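Local coordinates for protein dTDP-4-dehydrorhamnose 3,5-epimerase (Sulfolobus tokodaii, PDB 2B9U) that probably catalyses the 3,5-epimerization of a dTDP-4-keto-6-deoxy sugar on the route to dTDP-L-rhamnose, working as a homodimer with a jelly-roll-like cupin fold, at residues I15-F20 with H107-I112; I73-G78 with S126-F131; G78-V83 with A100-E105. One frame throughout, in Å; residues are numbered along the deposited sequence.

Interaction 1: residues I15-F20 with H107-I112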
loop_
_atom_site.group_PDB
_atom_site.type_symbol
_atom_site.label_atom_id
_atom_site.label_comp_id
_atom_site.label_asym_id
_atom_site.label_seq_id
_atom_site.Cartn_x
_atom_site.Cartn_y
_atom_site.Cartn_z
ATOM N N ILE A 15 13.772 -4.456 4.340
ATOM C CA ILE A 15 12.795 -5.461 4.760
ATOM C C ILE A 15 12.507 -6.431 3.621
ATOM O O ILE A 15 12.240 -6.017 2.481
ATOM C CB ILE A 15 11.471 -4.830 5.299
ATOM C CG1 ILE A 15 11.755 -3.859 6.430
ATOM C CG2 ILE A 15 10.516 -5.898 5.854
ATOM C CD1 ILE A 15 11.596 -2.432 6.040
ATOM N N LYS A 16 12.537 -7.723 3.939
ATOM C CA LYS A 16 12.357 -8.755 2.926
ATOM C C LYS A 16 11.165 -9.599 3.311
ATOM O O LYS A 16 11.221 -10.296 4.322
ATOM C CB LYS A 16 13.588 -9.650 2.846
ATOM C CG LYS A 16 14.893 -8.937 2.631
ATOM C CD LYS A 16 16.040 -9.863 3.008
ATOM C CE LYS A 16 17.079 -9.918 1.911
ATOM N NZ LYS A 16 18.050 -11.059 2.111
ATOM N N PRO A 17 10.069 -9.515 2.526
ATOM C CA PRO A 17 8.851 -10.256 2.858
ATOM C C PRO A 17 8.846 -11.676 2.304
ATOM O O PRO A 17 9.694 -12.027 1.496
ATOM C CB PRO A 17 7.740 -9.401 2.219
ATOM C CG PRO A 17 8.397 -8.743 1.020
ATOM C CD PRO A 17 9.912 -8.703 1.301
ATOM N N LYS A 18 7.887 -12.489 2.719
ATOM C CA LYS A 18 7.768 -13.824 2.158
ATOM C C LYS A 18 6.674 -13.865 1.115
ATOM O O LYS A 18 5.543 -13.482 1.388
ATOM C CB LYS A 18 7.494 -14.859 3.245
ATOM C CG LYS A 18 8.759 -15.491 3.786
ATOM C CD LYS A 18 8.451 -16.917 4.268
ATOM C CE LYS A 18 9.655 -17.511 4.933
ATOM N NZ LYS A 18 9.930 -16.843 6.229
ATOM N N VAL A 19 7.038 -14.326 -0.081
ATOM C CA VAL A 19 6.143 -14.372 -1.217
ATOM C C VAL A 19 5.721 -15.834 -1.449
ATOM O O VAL A 19 6.564 -16.756 -1.468
ATOM C CB VAL A 19 6.824 -13.736 -2.455
ATOM C CG1 VAL A 19 5.936 -13.790 -3.699
ATOM C CG2 VAL A 19 7.267 -12.293 -2.141
ATOM N N PHE A 20 4.413 -16.024 -1.600
ATOM C CA PHE A 20 3.804 -17.328 -1.770
ATOM C C PHE A 20 3.137 -17.373 -3.131
ATOM O O PHE A 20 2.037 -16.818 -3.305
ATOM C CB PHE A 20 2.758 -17.600 -0.681
ATOM C CG PHE A 20 3.301 -17.512 0.705
ATOM C CD1 PHE A 20 3.381 -16.294 1.363
ATOM C CD2 PHE A 20 3.765 -18.651 1.351
ATOM C CE1 PHE A 20 3.918 -16.220 2.658
ATOM C CE2 PHE A 20 4.299 -18.583 2.639
ATOM C CZ PHE A 20 4.368 -17.374 3.296
ATOM N N HIS A 107 10.368 -7.633 -4.344
ATOM C CA HIS A 107 9.377 -7.097 -3.400
ATOM C C HIS A 107 10.000 -6.622 -2.088
ATOM O O HIS A 107 9.337 -6.608 -1.053
ATOM C CB HIS A 107 8.244 -8.102 -3.121
ATOM C CG HIS A 107 7.368 -8.362 -4.302
ATOM N ND1 HIS A 107 6.465 -7.433 -4.778
ATOM C CD2 HIS A 107 7.274 -9.431 -5.121
ATOM C CE1 HIS A 107 5.850 -7.924 -5.838
ATOM N NE2 HIS A 107 6.327 -9.132 -6.070
ATOM N N TYR A 108 11.280 -6.238 -2.133
ATOM C CA TYR A 108 11.953 -5.650 -0.960
ATOM C C TYR A 108 11.491 -4.221 -0.691
ATOM O O TYR A 108 11.008 -3.500 -1.599
ATOM C CB TYR A 108 13.489 -5.636 -1.120
ATOM C CG TYR A 108 14.190 -6.988 -1.216
ATOM C CD1 TYR A 108 13.586 -8.155 -0.771
ATOM C CD2 TYR A 108 15.480 -7.074 -1.723
ATOM C CE1 TYR A 108 14.240 -9.386 -0.852
ATOM C CE2 TYR A 108 16.146 -8.295 -1.803
ATOM C CZ TYR A 108 15.522 -9.444 -1.366
ATOM O OH TYR A 108 16.184 -10.657 -1.459
ATOM N N MET A 109 11.670 -3.821 0.566
ATOM C CA MET A 109 11.250 -2.524 1.070
ATOM C C MET A 109 12.427 -1.889 1.784
ATOM O O MET A 109 13.271 -2.589 2.317
ATOM C CB MET A 109 10.107 -2.692 2.079
ATOM C CG MET A 109 8.740 -3.004 1.470
ATOM S SD MET A 109 7.611 -3.640 2.720
ATOM C CE MET A 109 8.109 -5.370 2.751
ATOM N N LEU A 110 12.458 -0.564 1.795
ATOM C CA LEU A 110 13.437 0.208 2.553
ATOM C C LEU A 110 12.670 1.036 3.555
ATOM O O LEU A 110 11.770 1.822 3.168
ATOM C CB LEU A 110 14.153 1.198 1.643
ATOM C CG LEU A 110 15.641 1.229 1.333
ATOM C CD1 LEU A 110 16.047 2.691 1.279
ATOM C CD2 LEU A 110 16.491 0.457 2.337
ATOM N N TRP A 111 13.035 0.884 4.828
ATOM C CA TRP A 111 12.585 1.798 5.876
ATOM C C TRP A 111 13.611 2.907 6.036
ATOM O O TRP A 111 14.820 2.652 6.238
ATOM C CB TRP A 111 12.350 1.072 7.193
ATOM C CG TRP A 111 12.463 1.961 8.439
ATOM C CD1 TRP A 111 13.477 1.951 9.361
ATOM C CD2 TRP A 111 11.529 2.965 8.884
ATOM N NE1 TRP A 111 13.236 2.883 10.346
ATOM C CE2 TRP A 111 12.055 3.527 10.071
ATOM C CE3 TRP A 111 10.309 3.455 8.384
ATOM C CZ2 TRP A 111 11.387 4.528 10.788
ATOM C CZ3 TRP A 111 9.651 4.474 9.098
ATOM C CH2 TRP A 111 10.194 4.992 10.283
ATOM N N ILE A 112 13.112 4.135 5.914
ATOM C CA ILE A 112 13.907 5.351 5.972
ATOM C C ILE A 112 13.366 6.246 7.113
ATOM O O ILE A 112 12.336 6.918 6.957
ATOM C CB ILE A 112 13.859 6.150 4.645
ATOM C CG1 ILE A 112 14.170 5.257 3.430
ATOM C CG2 ILE A 112 14.796 7.384 4.725
ATOM C CD1 ILE A 112 13.987 5.956 2.107
#
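Lys-16 sets CG over one face of the Tyr-108 ring, 4.0 Å from its centroid in a CH-pi contact, while Pro-17 CD meets the same ring at its edge. The lysine and tyrosine side chains run side by side in the same direction, and Lys-16 CE comes to 3.6 Å from Tyr-108 OH. The ammonium has its salt bridge elsewhere, with Glu-6. Val-19 CG2 approaches the His-107 ring obliquely. Ile-15 and Met-109 form an antiparallel hydrogen-bonded pair: Ile-15 N gives a nearly straight bond (170°) to Met-109 O at 2.8 Å, and Met-109 N returns one to Ile-15 O at 3.0 Å. Met-109 bends at chi3 (-82°), which places CE 3.8 Å from Pro-17 CG; the same methyl also touches Ile-15 CG2. Ile-15 CD1 lies 3.8 Å from Trp-111 CB. Beyond Lys-16 the two backbones separate, yet Pro-17 CG still lies 3.1 Å from His-107 O. Within the cupin fold the contact joins strand 12-22 to strand 109-112, with strand 3-9 next to the former and strand 70-75 beside the latter; His-107 also packs on Met-49 of the second subunit.

Interaction 2: residues I73-G78 with S126-F131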
loop_
_atom_site.group_PDB
_atom_site.type_symbol
_atom_site.label_atom_id
_atom_site.label_comp_id
_atom_site.label_asym_id
_atom_site.label_seq_id
_atom_site.Cartn_x
_atom_site.Cartn_y
_atom_site.Cartn_z
ATOM N N ILE A 73 9.353 2.306 1.630
ATOM C CA ILE A 73 9.224 2.376 0.190
ATOM C C ILE A 73 9.079 0.965 -0.373
ATOM O O ILE A 73 9.870 0.074 -0.055
ATOM C CB ILE A 73 10.478 3.058 -0.450
ATOM C CG1 ILE A 73 10.771 4.421 0.216
ATOM C CG2 ILE A 73 10.349 3.134 -1.975
ATOM C CD1 ILE A 73 9.600 5.490 0.188
ATOM N N PHE A 74 8.083 0.788 -1.234
ATOM C CA PHE A 74 7.717 -0.526 -1.756
ATOM C C PHE A 74 7.386 -0.363 -3.246
ATOM O O PHE A 74 6.771 0.636 -3.652
ATOM C CB PHE A 74 6.554 -1.101 -0.909
ATOM C CG PHE A 74 5.965 -2.393 -1.436
ATOM C CD1 PHE A 74 6.747 -3.538 -1.579
ATOM C CD2 PHE A 74 4.611 -2.461 -1.767
ATOM C CE1 PHE A 74 6.193 -4.734 -2.054
ATOM C CE2 PHE A 74 4.053 -3.652 -2.243
ATOM C CZ PHE A 74 4.846 -4.787 -2.396
ATOM N N VAL A 75 7.850 -1.313 -4.054
ATOM C CA VAL A 75 7.719 -1.286 -5.518
ATOM C C VAL A 75 6.986 -2.522 -6.057
ATOM O O VAL A 75 7.623 -3.516 -6.440
ATOM C CB VAL A 75 9.111 -1.116 -6.213
ATOM C CG1 VAL A 75 8.952 -0.945 -7.735
ATOM C CG2 VAL A 75 9.862 0.085 -5.598
ATOM N N PRO A 76 5.640 -2.489 -6.044
ATOM C CA PRO A 76 4.849 -3.596 -6.608
ATOM C C PRO A 76 4.942 -3.783 -8.135
ATOM O O PRO A 76 4.607 -4.865 -8.619
ATOM C CB PRO A 76 3.404 -3.269 -6.171
ATOM C CG PRO A 76 3.419 -1.817 -5.904
ATOM C CD PRO A 76 4.779 -1.464 -5.420
ATOM N N LYS A 77 5.354 -2.754 -8.882
ATOM C CA LYS A 77 5.581 -2.897 -10.327
ATOM C C LYS A 77 6.809 -2.092 -10.760
ATOM O O LYS A 77 6.981 -0.973 -10.338
ATOM C CB LYS A 77 4.344 -2.482 -11.133
ATOM C CG LYS A 77 4.422 -2.769 -12.654
ATOM C CD LYS A 77 3.079 -2.486 -13.339
ATOM C CE LYS A 77 2.965 -3.188 -14.719
ATOM N NZ LYS A 77 3.940 -2.612 -15.717
ATOM N N GLY A 78 7.666 -2.689 -11.586
ATOM C CA GLY A 78 8.868 -2.023 -12.091
ATOM C C GLY A 78 10.102 -2.198 -11.217
ATOM O O GLY A 78 10.208 -3.160 -10.427
ATOM N N SER A 126 7.499 2.353 -13.310
ATOM C CA SER A 126 7.370 1.830 -11.940
ATOM C C SER A 126 6.242 2.440 -11.107
ATOM O O SER A 126 5.995 3.654 -11.157
ATOM C CB SER A 126 8.665 2.056 -11.149
ATOM O OG SER A 126 9.749 1.384 -11.737
ATOM N N ILE A 127 5.604 1.578 -10.325
ATOM C CA ILE A 127 4.684 1.984 -9.271
ATOM C C ILE A 127 5.384 1.870 -7.936
ATOM O O ILE A 127 5.837 0.775 -7.519
ATOM C CB ILE A 127 3.399 1.123 -9.250
ATOM C CG1 ILE A 127 2.624 1.288 -10.563
ATOM C CG2 ILE A 127 2.506 1.507 -8.066
ATOM C CD1 ILE A 127 1.708 0.124 -10.866
ATOM N N VAL A 128 5.457 3.008 -7.265
ATOM C CA VAL A 128 6.036 3.090 -5.946
ATOM C C VAL A 128 4.917 3.415 -4.962
ATOM O O VAL A 128 4.071 4.284 -5.231
ATOM C CB VAL A 128 7.182 4.153 -5.928
ATOM C CG1 VAL A 128 7.768 4.358 -4.542
ATOM C CG2 VAL A 128 8.267 3.742 -6.897
ATOM N N ILE A 129 4.910 2.683 -3.854
ATOM C CA ILE A 129 4.050 2.935 -2.700
ATOM C C ILE A 129 4.914 3.474 -1.577
ATOM O O ILE A 129 5.995 2.942 -1.287
ATOM C CB ILE A 129 3.339 1.638 -2.211
ATOM C CG1 ILE A 129 2.646 0.934 -3.379
ATOM C CG2 ILE A 129 2.370 1.932 -1.038
ATOM C CD1 ILE A 129 1.222 1.284 -3.628
ATOM N N TYR A 130 4.443 4.546 -0.948
ATOM C CA TYR A 130 5.148 5.120 0.199
ATOM C C TYR A 130 4.291 4.938 1.451
ATOM O O TYR A 130 3.200 5.523 1.538
ATOM C CB TYR A 130 5.394 6.625 -0.015
ATOM C CG TYR A 130 5.849 7.100 -1.391
ATOM C CD1 TYR A 130 5.015 7.013 -2.511
ATOM C CD2 TYR A 130 7.098 7.706 -1.554
ATOM C CE1 TYR A 130 5.429 7.495 -3.764
ATOM C CE2 TYR A 130 7.522 8.195 -2.800
ATOM C CZ TYR A 130 6.682 8.079 -3.898
ATOM O OH TYR A 130 7.091 8.563 -5.122
ATOM N N PHE A 131 4.742 4.138 2.412
ATOM C CA PHE A 131 4.049 4.075 3.693
ATOM C C PHE A 131 4.702 5.099 4.598
ATOM O O PHE A 131 5.910 5.012 4.874
ATOM C CB PHE A 131 4.100 2.683 4.314
ATOM C CG PHE A 131 3.585 1.600 3.417
ATOM C CD1 PHE A 131 2.216 1.408 3.252
ATOM C CD2 PHE A 131 4.469 0.759 2.745
ATOM C CE1 PHE A 131 1.739 0.389 2.416
ATOM C CE2 PHE A 131 4.006 -0.246 1.906
ATOM C CZ PHE A 131 2.635 -0.435 1.747
#
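Phe-74 and Ile-129 exchange two backbone hydrogen bonds as an antiparallel pair in a sheet of the jelly-roll-like cupin barrel, and a beta bulge follows before Lys-77 pairs with Ile-127. Ile-129 N gives the straighter bond (174°), to Phe-74 O at 2.8 Å, and Phe-74 N donates to Ile-129 O at 3.0 Å. Past the bulge, Ile-127 N reaches Lys-77 O at 2.9 Å from well outside the carbonyl plane. Neighbouring strands bond to further backbone groups: Ser-126, Val-128 and Tyr-130 pair with Ser-52, Ser-50 and Asn-48 of strand 44-52, and Ile-73 with Leu-110. Pro-76 has no N-H to give; its CD lies 3.2 Å from Ile-127 O, which Val-75 CA also approaches in a CA-H...O contact. The proline's CG and CD both touch Ile-129 CG1, and its N stands over the centre of the Phe-74 ring. An alanine in place of Pro-76 would probably open a gap beside Ile-129 CG1 and leave the corner of the chain more able to flex. Ile-73 CD1 meets Tyr-130 CD2 at 3.8 Å; Tyr-130 OH is hydrogen-bonded to Ser-50. Ser-126 OG, hydrogen-bonded to Glu-124 O and Arg-79 N, lies 3.5 Å from Gly-78 CA, where a side chain would collide with it.

Interaction 3: residues G78-V83 with A100-E105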
loop_
_atom_site.group_PDB
_atom_site.type_symbol
_atom_site.label_atom_id
_atom_site.label_comp_id
_atom_site.label_asym_id
_atom_site.label_seq_id
_atom_site.Cartn_x
_atom_site.Cartn_y
_atom_site.Cartn_z
ATOM N N GLY A 78 7.666 -2.689 -11.586
ATOM C CA GLY A 78 8.868 -2.023 -12.091
ATOM C C GLY A 78 10.102 -2.198 -11.217
ATOM O O GLY A 78 10.208 -3.160 -10.427
ATOM N N ARG A 79 11.012 -1.236 -11.343
ATOM C CA ARG A 79 12.356 -1.299 -10.775
ATOM C C ARG A 79 12.773 0.127 -10.502
ATOM O O ARG A 79 12.718 0.976 -11.407
ATOM C CB ARG A 79 13.365 -1.856 -11.795
ATOM C CG ARG A 79 13.291 -3.323 -12.154
ATOM C CD ARG A 79 14.398 -3.662 -13.177
ATOM N NE ARG A 79 15.760 -3.485 -12.645
ATOM C CZ ARG A 79 16.833 -3.105 -13.350
ATOM N NH1 ARG A 79 16.739 -2.799 -14.643
ATOM N NH2 ARG A 79 18.013 -2.997 -12.738
ATOM N N ILE A 80 13.194 0.409 -9.271
ATOM C CA ILE A 80 13.742 1.731 -8.967
ATOM C C ILE A 80 15.116 1.612 -8.292
ATOM O O ILE A 80 15.409 0.602 -7.656
ATOM C CB ILE A 80 12.784 2.585 -8.074
ATOM C CG1 ILE A 80 12.761 2.052 -6.625
ATOM C CG2 ILE A 80 11.393 2.667 -8.698
ATOM C CD1 ILE A 80 12.080 2.998 -5.616
ATOM N N LEU A 81 15.951 2.634 -8.451
ATOM C CA LEU A 81 17.137 2.766 -7.622
ATOM C C LEU A 81 16.754 3.773 -6.562
ATOM O O LEU A 81 16.612 4.948 -6.847
ATOM C CB LEU A 81 18.354 3.271 -8.414
ATOM C CG LEU A 81 19.638 3.512 -7.580
ATOM C CD1 LEU A 81 20.124 2.215 -6.911
ATOM C CD2 LEU A 81 20.740 4.140 -8.442
ATOM N N ASP A 82 16.581 3.289 -5.346
ATOM C CA ASP A 82 16.113 4.092 -4.246
ATOM C C ASP A 82 17.277 4.585 -3.390
ATOM O O ASP A 82 18.222 3.836 -3.131
ATOM C CB ASP A 82 15.174 3.263 -3.391
ATOM C CG ASP A 82 14.277 4.112 -2.572
ATOM O OD1 ASP A 82 13.552 4.922 -3.178
ATOM O OD2 ASP A 82 14.324 3.994 -1.336
ATOM N N VAL A 83 17.212 5.846 -2.967
ATOM C CA VAL A 83 18.320 6.468 -2.240
ATOM C C VAL A 83 17.809 7.211 -1.000
ATOM O O VAL A 83 16.734 7.825 -1.035
ATOM C CB VAL A 83 19.108 7.464 -3.141
ATOM C CG1 VAL A 83 20.290 8.047 -2.399
ATOM C CG2 VAL A 83 19.570 6.791 -4.429
ATOM N N ALA A 100 19.654 1.315 -2.798
ATOM C CA ALA A 100 19.058 -0.016 -2.873
ATOM C C ALA A 100 18.098 -0.087 -4.057
ATOM O O ALA A 100 17.282 0.830 -4.260
ATOM C CB ALA A 100 18.312 -0.365 -1.576
ATOM N N GLU A 101 18.215 -1.166 -4.832
ATOM C CA GLU A 101 17.256 -1.486 -5.877
ATOM C C GLU A 101 16.044 -2.186 -5.296
ATOM O O GLU A 101 16.138 -3.291 -4.733
ATOM C CB GLU A 101 17.867 -2.336 -7.000
ATOM C CG GLU A 101 16.969 -2.327 -8.258
ATOM C CD GLU A 101 17.565 -3.071 -9.438
ATOM O OE1 GLU A 101 18.816 -3.089 -9.598
ATOM O OE2 GLU A 101 16.771 -3.636 -10.216
ATOM N N LEU A 102 14.903 -1.516 -5.416
ATOM C CA LEU A 102 13.624 -2.096 -5.025
ATOM C C LEU A 102 12.862 -2.316 -6.306
ATOM O O LEU A 102 12.882 -1.479 -7.197
ATOM C CB LEU A 102 12.871 -1.153 -4.062
ATOM C CG LEU A 102 13.679 -0.648 -2.859
ATOM C CD1 LEU A 102 12.913 0.412 -2.076
ATOM C CD2 LEU A 102 14.114 -1.813 -1.905
ATOM N N ASN A 103 12.225 -3.473 -6.417
ATOM C CA ASN A 103 11.592 -3.870 -7.663
ATOM C C ASN A 103 10.494 -4.902 -7.411
ATOM O O ASN A 103 10.347 -5.393 -6.285
ATOM C CB ASN A 103 12.640 -4.350 -8.704
ATOM C CG ASN A 103 13.493 -5.524 -8.218
ATOM O OD1 ASN A 103 12.991 -6.488 -7.659
ATOM N ND2 ASN A 103 14.798 -5.449 -8.473
ATOM N N GLU A 104 9.728 -5.213 -8.450
ATOM C CA GLU A 104 8.655 -6.192 -8.342
ATOM C C GLU A 104 9.173 -7.638 -8.277
ATOM O O GLU A 104 8.429 -8.536 -7.898
ATOM C CB GLU A 104 7.673 -6.039 -9.503
ATOM C CG GLU A 104 8.241 -6.355 -10.890
ATOM C CD GLU A 104 7.186 -6.180 -11.974
ATOM O OE1 GLU A 104 7.306 -5.227 -12.776
ATOM O OE2 GLU A 104 6.213 -6.977 -12.006
ATOM N N GLU A 105 10.435 -7.853 -8.665
ATOM C CA GLU A 105 11.059 -9.191 -8.636
ATOM C C GLU A 105 11.394 -9.594 -7.213
ATOM O O GLU A 105 11.168 -10.735 -6.825
ATOM C CB GLU A 105 12.342 -9.240 -9.490
ATOM C CG GLU A 105 13.281 -10.417 -9.135
ATOM C CD GLU A 105 14.714 -10.233 -9.627
ATOM O OE1 GLU A 105 14.931 -10.288 -10.853
ATOM O OE2 GLU A 105 15.619 -10.037 -8.786
#
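Arg-79 to Asp-82 pair antiparallel with Asn-103 to Ala-100, the hydrogen-bonded pairs being Ile-80 with Leu-102 and Asp-82 with Ala-100. The two strands form a beta hairpin at the margin of the five-stranded sheet of the cupin fold, and Ile-80 N donates almost linearly (175°) to Leu-102 O at 2.8 Å. On the face carrying Arg-79, Glu-101 and Asn-103, the arginine grips the carboxylate side-on: NE lies 2.6 Å and NH2 2.9 Å from Glu-101 OE2, with a weak third bond from NH2 to OE1. The guanidinium and carboxylate planes stand 47° apart, and OE2 is met from above the carboxylate plane though it lies close to the plane of the guanidinium. Asn-103 ND2 gives OE2 a third donor at 3.2 Å, which probably helps steady its negative charge. On the face of Ile-80, Asp-82, Ala-100 and Leu-102, Leu-102 CD1 rests 3.9 Å from Asp-82 CB, and Asp-82 OD1 is hydrogen-bonded to His-118. Leu-102 also packs on Ile-73. Where the pairing ends, Glu-104 N bonds to Gly-78 O at 2.9 Å. CG of Glu-104 sits between backbone N and carbonyl carbon (chi1 66°), and OE1, met from above the carboxylate plane, accepts a bond from Gly-78 N at 2.8 Å.

From the N terminus, residues 15-20 find their partner only at 107-112, so interaction 1 closes a loop of 86 residues. Inside that span, 73-78 leads straight into 78-83, with Gly-78 shared by interactions 2 and 3. Interaction 3 closes first, a short hairpin loop of 16 residues that falls within the spans of both other contacts. Interaction 2 closes last, at 126-131, around a loop of 47 residues, and crosses interaction 1 because their segments alternate along the chain. Strands 70-75 and 109-112 are neighbours, which sets interactions 1 and 2 in one sheet, whereas interaction 3 belongs to the other; Leu-102 and Ile-80 pack against Val-75 between the two.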